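Local coordinates for putative secreted protein (Streptomyces sp. SirexAA-E, PDB 4PEY) that hydrolyses laminarin and laminarioligosaccharides from the non-reducing end as a secreted exo-beta-1,3-glucanase of glycoside hydrolase family 55, yielding glucose and laminaribiose, at residues N439-Q444 with G476-K481; V435-K440 with Q456-Y461; N65-Q70 with T87-D92. The protein carries 1 engineered substitution. All blocks are in the same frame, centred on the assembly; numbering follows the deposited sequence.

Overall arrangement
Contacts 1 and 2 are neighbours on the second of the protein's two beta-helical halves; their centres are about 8 Å apart and they share Asn439 and Lys440. Contact 2 lies in the substrate pocket, holding the terminal glucose and the position of the inferred proton donor, while contact 1 packs the adjoining face of the coil behind it. Lys459 ties the two together: its NZ makes a salt bridge with Asp442 OD1 at 2.8 Å. Contact 3 belongs to the other beta-helical half and supplies part of the wall of a second glycan-binding pocket, away from the active site; its centre is about 37 Å from that of contact 2 and about 42 Å from that of contact 1.

Contact 1. Residues N439-Q444 with G476-K481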
loop_
_atom_site.group_PDB
_atom_site.type_symbol
_atom_site.label_atom_id
_atom_site.label_comp_id
_atom_site.label_asym_id
_atom_site.label_seq_id
_atom_site.Cartn_x
_atom_site.Cartn_y
_atom_site.Cartn_z
ATOM N N ASN A 439 14.179 -12.736 1.965
ATOM C CA ASN A 439 15.008 -13.880 2.356
ATOM C C ASN A 439 15.322 -13.874 3.853
ATOM O O ASN A 439 15.533 -14.937 4.441
ATOM C CB ASN A 439 16.327 -13.929 1.557
ATOM C CG ASN A 439 16.116 -14.106 0.058
ATOM O OD1 ASN A 439 15.534 -13.247 -0.603
ATOM N ND2 ASN A 439 16.640 -15.199 -0.495
ATOM N N LYS A 440 15.356 -12.688 4.461
ATOM C CA LYS A 440 15.606 -12.566 5.896
ATOM C C LYS A 440 14.447 -11.824 6.581
ATOM O O LYS A 440 13.296 -12.232 6.413
ATOM C CB LYS A 440 16.967 -11.904 6.137
ATOM C CG LYS A 440 18.096 -12.735 5.508
ATOM C CD LYS A 440 19.481 -12.267 5.895
ATOM C CE LYS A 440 20.539 -13.167 5.254
ATOM N NZ LYS A 440 20.403 -14.591 5.689
ATOM N N TYR A 441 14.723 -10.777 7.359
ATOM C CA TYR A 441 13.651 -10.070 8.066
ATOM C C TYR A 441 12.814 -9.214 7.122
ATOM O O TYR A 441 13.326 -8.257 6.531
ATOM C CB TYR A 441 14.204 -9.146 9.160
ATOM C CG TYR A 441 14.947 -9.809 10.293
ATOM C CD1 TYR A 441 14.311 -10.699 11.148
ATOM C CD2 TYR A 441 16.277 -9.499 10.542
ATOM C CE1 TYR A 441 14.990 -11.287 12.207
ATOM C CE2 TYR A 441 16.959 -10.072 11.595
ATOM C CZ TYR A 441 16.313 -10.971 12.422
ATOM O OH TYR A 441 17.000 -11.541 13.472
ATOM N N ASP A 442 11.522 -9.506 7.012
ATOM C CA ASP A 442 10.665 -8.664 6.180
ATOM C C ASP A 442 10.585 -7.247 6.746
ATOM O O ASP A 442 10.754 -6.283 6.005
ATOM C CB ASP A 442 9.280 -9.289 6.041
ATOM C CG ASP A 442 9.352 -10.741 5.625
ATOM O OD1 ASP A 442 9.683 -11.575 6.497
ATOM O OD2 ASP A 442 9.095 -11.054 4.433
ATOM N N VAL A 443 10.341 -7.126 8.050
ATOM C CA VAL A 443 10.346 -5.830 8.725
ATOM C C VAL A 443 11.242 -5.898 9.953
ATOM O O VAL A 443 11.152 -6.850 10.741
ATOM C CB VAL A 443 8.916 -5.390 9.154
ATOM C CG1 VAL A 443 8.960 -4.115 10.004
ATOM C CG2 VAL A 443 8.034 -5.180 7.928
ATOM N N GLN A 444 12.107 -4.895 10.092
ATOM C CA GLN A 444 12.898 -4.731 11.297
ATOM C C GLN A 444 12.671 -3.320 11.836
ATOM O O GLN A 444 12.663 -2.351 11.084
ATOM C CB GLN A 444 14.383 -4.983 11.016
ATOM C CG GLN A 444 15.274 -4.816 12.237
ATOM C CD GLN A 444 16.709 -5.246 11.987
ATOM O OE1 GLN A 444 17.124 -5.444 10.845
ATOM N NE2 GLN A 444 17.476 -5.390 13.062
ATOM N N GLY A 476 14.688 -19.600 10.961
ATOM C CA GLY A 476 14.000 -18.562 10.216
ATOM C C GLY A 476 14.222 -17.164 10.772
ATOM O O GLY A 476 14.741 -16.977 11.879
ATOM N N TYR A 477 13.829 -16.183 9.970
ATOM C CA TYR A 477 13.861 -14.777 10.334
ATOM C C TYR A 477 12.447 -14.289 10.546
ATOM O O TYR A 477 11.595 -14.498 9.683
ATOM C CB TYR A 477 14.526 -13.948 9.232
ATOM C CG TYR A 477 15.998 -14.227 9.040
ATOM C CD1 TYR A 477 16.431 -15.340 8.325
ATOM C CD2 TYR A 477 16.957 -13.365 9.563
ATOM C CE1 TYR A 477 17.791 -15.592 8.150
ATOM C CE2 TYR A 477 18.300 -13.606 9.394
ATOM C CZ TYR A 477 18.717 -14.717 8.692
ATOM O OH TYR A 477 20.069 -14.926 8.529
ATOM N N ALA A 478 12.178 -13.651 11.682
ATOM C CA ALA A 478 10.849 -13.084 11.918
ATOM C C ALA A 478 10.351 -12.236 10.735
ATOM O O ALA A 478 11.131 -11.550 10.067
ATOM C CB ALA A 478 10.848 -12.241 13.190
ATOM N N ALA A 479 9.047 -12.284 10.488
ATOM C CA ALA A 479 8.410 -11.355 9.556
ATOM C C ALA A 479 8.437 -9.922 10.087
ATOM O O ALA A 479 8.407 -8.967 9.315
ATOM C CB ALA A 479 6.991 -11.781 9.292
ATOM N N TYR A 480 8.467 -9.790 11.411
ATOM C CA TYR A 480 8.421 -8.493 12.068
ATOM C C TYR A 480 9.256 -8.581 13.335
ATOM O O TYR A 480 8.878 -9.257 14.292
ATOM C CB TYR A 480 6.975 -8.111 12.369
ATOM C CG TYR A 480 6.699 -6.689 12.819
ATOM C CD1 TYR A 480 6.896 -6.304 14.145
ATOM C CD2 TYR A 480 6.153 -5.755 11.938
ATOM C CE1 TYR A 480 6.598 -5.008 14.571
ATOM C CE2 TYR A 480 5.858 -4.464 12.344
ATOM C CZ TYR A 480 6.065 -4.098 13.667
ATOM O OH TYR A 480 5.752 -2.818 14.078
ATOM N N LYS A 481 10.403 -7.911 13.309
ATOM C CA LYS A 481 11.362 -7.940 14.400
ATOM C C LYS A 481 11.534 -6.566 15.021
ATOM O O LYS A 481 11.864 -5.605 14.328
ATOM C CB LYS A 481 12.726 -8.434 13.914
ATOM C CG LYS A 481 13.803 -8.352 14.995
ATOM C CD LYS A 481 15.185 -8.609 14.455
ATOM C CE LYS A 481 16.241 -8.492 15.555
ATOM N NZ LYS A 481 16.166 -9.586 16.571
#
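Tyr441 has a partner from 476-481 on each face of its ring, where two successive turns of a right-handed parallel beta-helix meet. CD2 of Tyr477 stands over the centre of one face; CD of Lys481 lies over the opposite face, displaced toward the rim, 3.6 Å from the ring centroid in a CH-pi contact. In the ring plane, Ala478 O approaches the edge, 3.5 Å from Tyr441 CD1. The two tyrosines form a T-shaped pair, Tyr477 offering its edge to the face of Tyr441, with centroids 5.1 Å apart and planes at 84°.

The Tyr477 ring is itself roofed by Lys440, whose CB sits over its centre, 3.8 Å from the centroid. Lys440 and Tyr477 run side by side in the same direction. The lysine chain stays extended until chi4 (-60°), where the bend brings NZ back to the phenol, and NZ donates a hydrogen bond to Tyr477 OH at 2.9 Å. The aromatic face and the hydroxyl are thus both engaged by one lysine, while Tyr441 OH is held by Asn471.

Beyond this cluster the chains join as parallel strands, Val443 beside Tyr480 and Gln444 beside Lys481. Val443 and Tyr480 turn to the inside of the coil, where both meet Tyr455, and Tyr480 OH bonds to His489 and Thr452; Gln444 and Lys481 share the other face. Lys481 N donates to Val443 O at 2.9 Å. At the start of the pairing, Val443 N donates to Ala479 O at 3.0 Å. On the inner face CG1 of Val443 packs against CD2 of Tyr480 at 3.8 Å.

Contact 2. Residues V435-K440 with Q456-Y461; sequences VEHFNK and QNAKAY. Engineered in segment 456-461: Ala458 (natural residue Glu). With BGC (beta-D-glucopyranose), chain B; BGC (beta-D-glucopyranose), chain C.
The substrate pocket of this glucanase is built here on two neighbouring strands of the beta-helix, with Glu436 at the end of one strand and His437 just after it; Gln456 and Ala458 are on the next, Tyr461 just beyond. Glu436 grips the terminal glucose (chain B) with both carboxylate oxygens: O3 donates to OE1 at 2.6 Å and O2 to OE2 at 2.6 Å. Gln456 steadies that carboxylate. Its chain bends at chi2, and NE2 donates to Glu436 OE2 at 3.0 Å in a nearly straight bond (168°) that arrives from above the carboxylate plane, the amide and carboxylate planes standing 85° apart. Trp400 holds OE1 as well, and Gln130 holds the other end of the Gln456 amide.

His437 is fixed at both nitrogens. ND1 donates to Lys459 O at 3.1 Å, lying above that carbonyl plane, and NE2 donates to glucose O3 at 2.8 Å. Between them CE1 is 3.3 Å from Tyr461 CZ, the imidazole edge meeting the tyrosine face with the planes at 72°. An alanine in place of His437 would probably leave glucose O3 without this N-H donor, Lys459 O without its ring partner and a gap against the face of Tyr461.

Ala458 is engineered and replaces the glutamate inferred to be the proton donor; its CB lies 3.4 Å from Glu436 OE2 and 3.6 Å from His437 CE1, beside the sugar-binding groups. Behind the pocket two waters link Phe438 O to Lys459 NZ, one of them through a weak bond; the salt bridge of NZ is with Asp442. A carboxylate and an imidazole sharing the O3 hydroxyl of the non-reducing glucose fit the glycone end of an exo-acting glycosidase site.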
loop_
_atom_site.group_PDB
_atom_site.type_symbol
_atom_site.label_atom_id
_atom_site.label_comp_id
_atom_site.label_asym_id
_atom_site.label_seq_id
_atom_site.Cartn_x
_atom_site.Cartn_y
_atom_site.Cartn_z
ATOM N N VAL A 435 4.123 -6.530 3.747
ATOM C CA VAL A 435 5.512 -6.815 3.367
ATOM C C VAL A 435 5.699 -8.321 3.242
ATOM O O VAL A 435 5.372 -9.053 4.181
ATOM C CB VAL A 435 6.530 -6.254 4.402
ATOM C CG1 VAL A 435 7.966 -6.431 3.894
ATOM C CG2 VAL A 435 6.256 -4.781 4.699
ATOM N N GLU A 436 6.218 -8.787 2.101
ATOM C CA GLU A 436 6.222 -10.234 1.809
ATOM C C GLU A 436 7.437 -10.798 1.086
ATOM O O GLU A 436 7.958 -10.181 0.148
ATOM C CB GLU A 436 5.015 -10.612 0.950
ATOM C CG GLU A 436 3.660 -10.132 1.426
ATOM C CD GLU A 436 2.582 -10.689 0.539
ATOM O OE1 GLU A 436 2.461 -10.197 -0.609
ATOM O OE2 GLU A 436 1.904 -11.659 0.962
ATOM N N HIS A 437 7.839 -11.993 1.536
ATOM C CA HIS A 437 8.686 -12.960 0.826
ATOM C C HIS A 437 10.196 -12.696 0.875
ATOM O O HIS A 437 10.946 -13.330 0.132
ATOM C CB HIS A 437 8.263 -13.095 -0.649
ATOM C CG HIS A 437 6.802 -13.362 -0.852
ATOM N ND1 HIS A 437 6.117 -14.366 -0.197
ATOM C CD2 HIS A 437 5.894 -12.749 -1.653
ATOM C CE1 HIS A 437 4.851 -14.354 -0.579
ATOM N NE2 HIS A 437 4.689 -13.380 -1.457
ATOM N N PHE A 438 10.654 -11.818 1.767
ATOM C CA PHE A 438 12.083 -11.499 1.830
ATOM C C PHE A 438 12.914 -12.664 2.375
ATOM O O PHE A 438 12.401 -13.520 3.110
ATOM C CB PHE A 438 12.272 -10.204 2.630
ATOM C CG PHE A 438 11.751 -9.032 1.878
ATOM C CD1 PHE A 438 12.583 -8.321 1.022
ATOM C CD2 PHE A 438 10.393 -8.732 1.898
ATOM C CE1 PHE A 438 12.082 -7.292 0.250
ATOM C CE2 PHE A 438 9.884 -7.715 1.120
ATOM C CZ PHE A 438 10.728 -6.992 0.288
ATOM N N ASN A 439 14.179 -12.736 1.965
ATOM C CA ASN A 439 15.008 -13.880 2.356
ATOM C C ASN A 439 15.322 -13.874 3.853
ATOM O O ASN A 439 15.533 -14.937 4.441
ATOM C CB ASN A 439 16.327 -13.929 1.557
ATOM C CG ASN A 439 16.116 -14.106 0.058
ATOM O OD1 ASN A 439 15.534 -13.247 -0.603
ATOM N ND2 ASN A 439 16.640 -15.199 -0.495
ATOM N N LYS A 440 15.356 -12.688 4.461
ATOM C CA LYS A 440 15.606 -12.566 5.896
ATOM C C LYS A 440 14.447 -11.824 6.581
ATOM O O LYS A 440 13.296 -12.232 6.413
ATOM C CB LYS A 440 16.967 -11.904 6.137
ATOM C CG LYS A 440 18.096 -12.735 5.508
ATOM C CD LYS A 440 19.481 -12.267 5.895
ATOM C CE LYS A 440 20.539 -13.167 5.254
ATOM N NZ LYS A 440 20.403 -14.591 5.689
ATOM N N GLN A 456 0.366 -7.303 7.283
ATOM C CA GLN A 456 0.197 -8.558 6.553
ATOM C C GLN A 456 1.527 -8.982 5.962
ATOM O O GLN A 456 2.162 -8.214 5.226
ATOM C CB GLN A 456 -0.849 -8.435 5.438
ATOM C CG GLN A 456 -1.127 -9.779 4.707
ATOM C CD GLN A 456 -0.224 -10.026 3.505
ATOM O OE1 GLN A 456 -0.056 -9.156 2.644
ATOM N NE2 GLN A 456 0.370 -11.222 3.447
ATOM N N ASN A 457 1.950 -10.198 6.298
ATOM C CA ASN A 457 3.154 -10.782 5.742
ATOM C C ASN A 457 2.905 -12.191 5.235
ATOM O O ASN A 457 2.056 -12.908 5.770
ATOM C CB ASN A 457 4.269 -10.820 6.787
ATOM C CG ASN A 457 5.378 -11.786 6.415
ATOM O OD1 ASN A 457 5.359 -12.962 6.798
ATOM N ND2 ASN A 457 6.352 -11.298 5.657
ATOM N N ALA A 458 3.635 -12.577 4.193
ATOM C CA ALA A 458 3.833 -13.988 3.886
ATOM C C ALA A 458 5.326 -14.185 3.757
ATOM O O ALA A 458 6.018 -13.330 3.197
ATOM C CB ALA A 458 3.106 -14.409 2.613
ATOM N N LYS A 459 5.832 -15.292 4.290
ATOM C CA LYS A 459 7.260 -15.577 4.234
ATOM C C LYS A 459 7.656 -16.050 2.835
ATOM O O LYS A 459 6.794 -16.393 2.023
ATOM C CB LYS A 459 7.635 -16.617 5.297
ATOM C CG LYS A 459 7.522 -16.100 6.746
ATOM C CD LYS A 459 8.441 -14.910 7.043
ATOM C CE LYS A 459 9.912 -15.235 6.825
ATOM N NZ LYS A 459 10.804 -14.049 7.009
ATOM N N ALA A 460 8.954 -16.032 2.548
ATOM C CA ALA A 460 9.475 -16.556 1.282
ATOM C C ALA A 460 9.003 -17.990 1.055
ATOM O O ALA A 460 9.101 -18.819 1.956
ATOM C CB ALA A 460 11.002 -16.502 1.273
ATOM N N TYR A 461 8.508 -18.284 -0.146
ATOM C CA TYR A 461 8.037 -19.637 -0.466
ATOM C C TYR A 461 9.182 -20.557 -0.879
ATOM O O TYR A 461 9.052 -21.791 -0.829
ATOM C CB TYR A 461 7.014 -19.629 -1.606
ATOM C CG TYR A 461 5.771 -18.805 -1.388
ATOM C CD1 TYR A 461 5.405 -18.360 -0.121
ATOM C CD2 TYR A 461 4.951 -18.482 -2.463
ATOM C CE1 TYR A 461 4.249 -17.604 0.064
ATOM C CE2 TYR A 461 3.802 -17.735 -2.290
ATOM C CZ TYR A 461 3.456 -17.299 -1.027
ATOM O OH TYR A 461 2.314 -16.555 -0.859
HETATM C C2 BGC B . 0.528 -13.680 -1.545
HETATM C C3 BGC B . 1.056 -12.819 -2.688
HETATM C C4 BGC B . 1.322 -13.691 -3.905
HETATM C C5 BGC B . 0.056 -14.443 -4.281
HETATM C C6 BGC B . 0.279 -15.297 -5.520
HETATM C C1 BGC B . -0.597 -14.613 -1.998
HETATM O O2 BGC B . 0.080 -12.836 -0.493
HETATM O O3 BGC B . 2.259 -12.191 -2.298
HETATM O O4 BGC B . 1.775 -12.909 -4.986
HETATM O O5 BGC B . -0.284 -15.285 -3.205
HETATM O O6 BGC B . 1.122 -16.379 -5.195
HETATM C C2 BGC C . -2.613 -16.916 -0.374
HETATM C C3 BGC C . -1.535 -16.760 -1.439
HETATM C C4 BGC C . -0.677 -18.015 -1.490
HETATM C C5 BGC C . -1.569 -19.229 -1.686
HETATM C C6 BGC C . -0.729 -20.498 -1.738
HETATM C C1 BGC C . -3.374 -18.226 -0.526
HETATM O O2 BGC C . -3.529 -15.850 -0.506
HETATM O O3 BGC C . -0.765 -15.612 -1.018
HETATM O O4 BGC C . 0.268 -17.887 -2.535
HETATM O O5 BGC C . -2.473 -19.316 -0.599
HETATM O O6 BGC C . -1.573 -21.605 -1.984
HETATM O O HOH W 1 9.912 -13.731 4.053
HETATM O O HOH W 2 12.838 -15.497 5.212
#

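Contact 3. Residues N65-Q70 with T87-D92. With BGC (beta-D-glucopyranose), chain D; BGC (beta-D-glucopyranose), chain E.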
loop_
_atom_site.group_PDB
_atom_site.type_symbol
_atom_site.label_atom_id
_atom_site.label_comp_id
_atom_site.label_asym_id
_atom_site.label_seq_id
_atom_site.Cartn_x
_atom_site.Cartn_y
_atom_site.Cartn_z
ATOM N N ASN A 65 -23.387 8.234 -16.560
ATOM C CA ASN A 65 -24.374 7.168 -16.589
ATOM C C ASN A 65 -23.902 5.974 -17.395
ATOM O O ASN A 65 -23.000 6.096 -18.234
ATOM C CB ASN A 65 -25.688 7.689 -17.160
ATOM C CG ASN A 65 -26.233 8.843 -16.364
ATOM O OD1 ASN A 65 -26.584 8.680 -15.203
ATOM N ND2 ASN A 65 -26.301 10.022 -16.979
ATOM N N ASP A 66 -24.523 4.826 -17.136
ATOM C CA ASP A 66 -24.306 3.622 -17.937
ATOM C C ASP A 66 -22.839 3.257 -17.997
ATOM O O ASP A 66 -22.310 2.929 -19.059
ATOM C CB ASP A 66 -24.855 3.823 -19.351
ATOM C CG ASP A 66 -26.261 4.389 -19.346
ATOM O OD1 ASP A 66 -27.169 3.710 -18.826
ATOM O OD2 ASP A 66 -26.461 5.514 -19.854
ATOM N N ILE A 67 -22.172 3.315 -16.854
ATOM C CA ILE A 67 -20.748 3.030 -16.836
ATOM C C ILE A 67 -20.417 1.862 -15.911
ATOM O O ILE A 67 -20.844 1.824 -14.765
ATOM C CB ILE A 67 -19.941 4.287 -16.425
ATOM C CG1 ILE A 67 -18.439 3.995 -16.443
ATOM C CG2 ILE A 67 -20.403 4.838 -15.070
ATOM C CD1 ILE A 67 -17.606 5.214 -16.194
ATOM N N ASN A 68 -19.698 0.881 -16.446
ATOM C CA ASN A 68 -19.087 -0.158 -15.635
ATOM C C ASN A 68 -17.613 -0.125 -15.962
ATOM O O ASN A 68 -17.165 -0.703 -16.958
ATOM C CB ASN A 68 -19.690 -1.547 -15.903
ATOM C CG ASN A 68 -19.111 -2.621 -14.984
ATOM O OD1 ASN A 68 -18.413 -2.313 -14.008
ATOM N ND2 ASN A 68 -19.397 -3.886 -15.288
ATOM N N ALA A 69 -16.865 0.610 -15.150
ATOM C CA ALA A 69 -15.440 0.775 -15.381
ATOM C C ALA A 69 -14.692 -0.382 -14.739
ATOM O O ALA A 69 -14.451 -0.377 -13.529
ATOM C CB ALA A 69 -14.954 2.123 -14.828
ATOM N N GLN A 70 -14.345 -1.382 -15.544
ATOM C CA GLN A 70 -13.565 -2.505 -15.045
ATOM C C GLN A 70 -12.110 -2.092 -15.032
ATOM O O GLN A 70 -11.595 -1.575 -16.032
ATOM C CB GLN A 70 -13.765 -3.754 -15.905
ATOM C CG GLN A 70 -15.177 -4.329 -15.835
ATOM C CD GLN A 70 -15.319 -5.603 -16.644
ATOM O OE1 GLN A 70 -14.932 -6.683 -16.198
ATOM N NE2 GLN A 70 -15.873 -5.482 -17.846
ATOM N N THR A 87 -18.116 14.038 -8.379
ATOM C CA THR A 87 -17.962 13.176 -9.548
ATOM C C THR A 87 -18.671 11.862 -9.276
ATOM O O THR A 87 -18.146 11.006 -8.564
ATOM C CB THR A 87 -16.473 12.911 -9.885
ATOM O OG1 THR A 87 -15.751 14.149 -9.846
ATOM C CG2 THR A 87 -16.338 12.315 -11.277
ATOM N N THR A 88 -19.865 11.712 -9.842
ATOM C CA THR A 88 -20.733 10.597 -9.500
ATOM C C THR A 88 -20.939 9.666 -10.690
ATOM O O THR A 88 -21.253 10.111 -11.795
ATOM C CB THR A 88 -22.106 11.100 -8.998
ATOM O OG1 THR A 88 -21.928 11.864 -7.797
ATOM C CG2 THR A 88 -23.039 9.927 -8.703
ATOM N N PHE A 89 -20.744 8.373 -10.451
ATOM C CA PHE A 89 -21.053 7.339 -11.436
ATOM C C PHE A 89 -22.383 6.697 -11.099
ATOM O O PHE A 89 -22.549 6.165 -9.994
ATOM C CB PHE A 89 -20.005 6.212 -11.462
ATOM C CG PHE A 89 -18.673 6.579 -12.073
ATOM C CD1 PHE A 89 -18.366 7.878 -12.446
ATOM C CD2 PHE A 89 -17.719 5.588 -12.265
ATOM C CE1 PHE A 89 -17.127 8.183 -13.009
ATOM C CE2 PHE A 89 -16.484 5.881 -12.817
ATOM C CZ PHE A 89 -16.185 7.180 -13.188
ATOM N N ASN A 90 -23.327 6.735 -12.032
ATOM C CA ASN A 90 -24.438 5.808 -11.980
ATOM C C ASN A 90 -23.942 4.555 -12.670
ATOM O O ASN A 90 -23.974 4.430 -13.899
ATOM C CB ASN A 90 -25.684 6.406 -12.616
ATOM C CG ASN A 90 -26.232 7.539 -11.789
ATOM O OD1 ASN A 90 -26.331 7.422 -10.561
ATOM N ND2 ASN A 90 -26.535 8.658 -12.432
ATOM N N GLY A 91 -23.402 3.660 -11.851
ATOM C CA GLY A 91 -22.626 2.542 -12.341
ATOM C C GLY A 91 -21.549 2.162 -11.347
ATOM O O GLY A 91 -21.667 2.463 -10.160
ATOM N N ASP A 92 -20.490 1.517 -11.843
ATOM C CA ASP A 92 -19.570 0.780 -10.990
ATOM C C ASP A 92 -18.108 1.040 -11.326
ATOM O O ASP A 92 -17.762 1.375 -12.466
ATOM C CB ASP A 92 -19.826 -0.731 -11.104
ATOM C CG ASP A 92 -21.218 -1.143 -10.634
ATOM O OD1 ASP A 92 -22.230 -0.634 -11.173
ATOM O OD2 ASP A 92 -21.298 -2.004 -9.731
HETATM C C2 BGC D . -17.639 -9.175 -14.085
HETATM C C3 BGC D . -18.710 -8.204 -14.555
HETATM C C4 BGC D . -18.440 -7.800 -15.999
HETATM C C5 BGC D . -18.250 -9.026 -16.887
HETATM C C6 BGC D . -17.822 -8.596 -18.288
HETATM C C1 BGC D . -17.594 -10.364 -15.040
HETATM O O2 BGC D . -17.912 -9.599 -12.765
HETATM O O3 BGC D . -18.693 -7.059 -13.732
HETATM O O4 BGC D . -19.508 -7.015 -16.483
HETATM O O5 BGC D . -17.280 -9.900 -16.339
HETATM O O6 BGC D . -17.679 -9.733 -19.108
HETATM C C2 BGC E . -19.545 -6.752 -11.422
HETATM C C3 BGC E . -20.837 -6.556 -10.637
HETATM C C4 BGC E . -21.774 -5.576 -11.347
HETATM C C5 BGC E . -21.921 -5.935 -12.822
HETATM C C6 BGC E . -22.691 -4.862 -13.585
HETATM C C1 BGC E . -19.876 -7.106 -12.866
HETATM O O2 BGC E . -18.762 -7.778 -10.834
HETATM O O3 BGC E . -20.522 -6.087 -9.349
HETATM O O4 BGC E . -23.049 -5.600 -10.734
HETATM O O5 BGC E . -20.654 -6.070 -13.426
HETATM O O6 BGC E . -23.191 -5.394 -14.791
HETATM O O HOH W 3 -22.273 -0.756 -13.952
#
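Gly91 CA makes a CA-H...O contact of 3.1 Å with Ile67 O where both chains turn corners of the coil; a CB on Gly91 would run into that oxygen. The glycine backbone (phi 148°, psi -156°) is likewise one that a larger residue would hardly tolerate. Past the corner the pairing is regular and parallel: Asp92 N donates to Ile67 O, and Ala69 N to Asp92 O at 2.9 Å. A water donates to both Ile67 O and Asp92 OD1, the latter also bonded to Val120 N.

On the inner side, CD1 of Ile67 lies over one face of the Phe89 ring, toward its rim, 3.6 Å from CE2. CG1 is anti to the backbone N (chi1 -178°), and the chain runs on extended to CD1. Asn68 faces the laminarin-binding pocket with its ND2 3.1 Å from O5 of glucose E, while its OD1 is held by Thr94.

At the corner Asn90 ND2 donates to Asn65 OD1 at 2.8 Å, the two amides nearly coplanar. Asn90 OD1 then accepts from Asn118 ND2, giving a row of asparagine amides bonded from turn to turn that resembles the asparagine stacks of parallel beta-helices, though here at the surface.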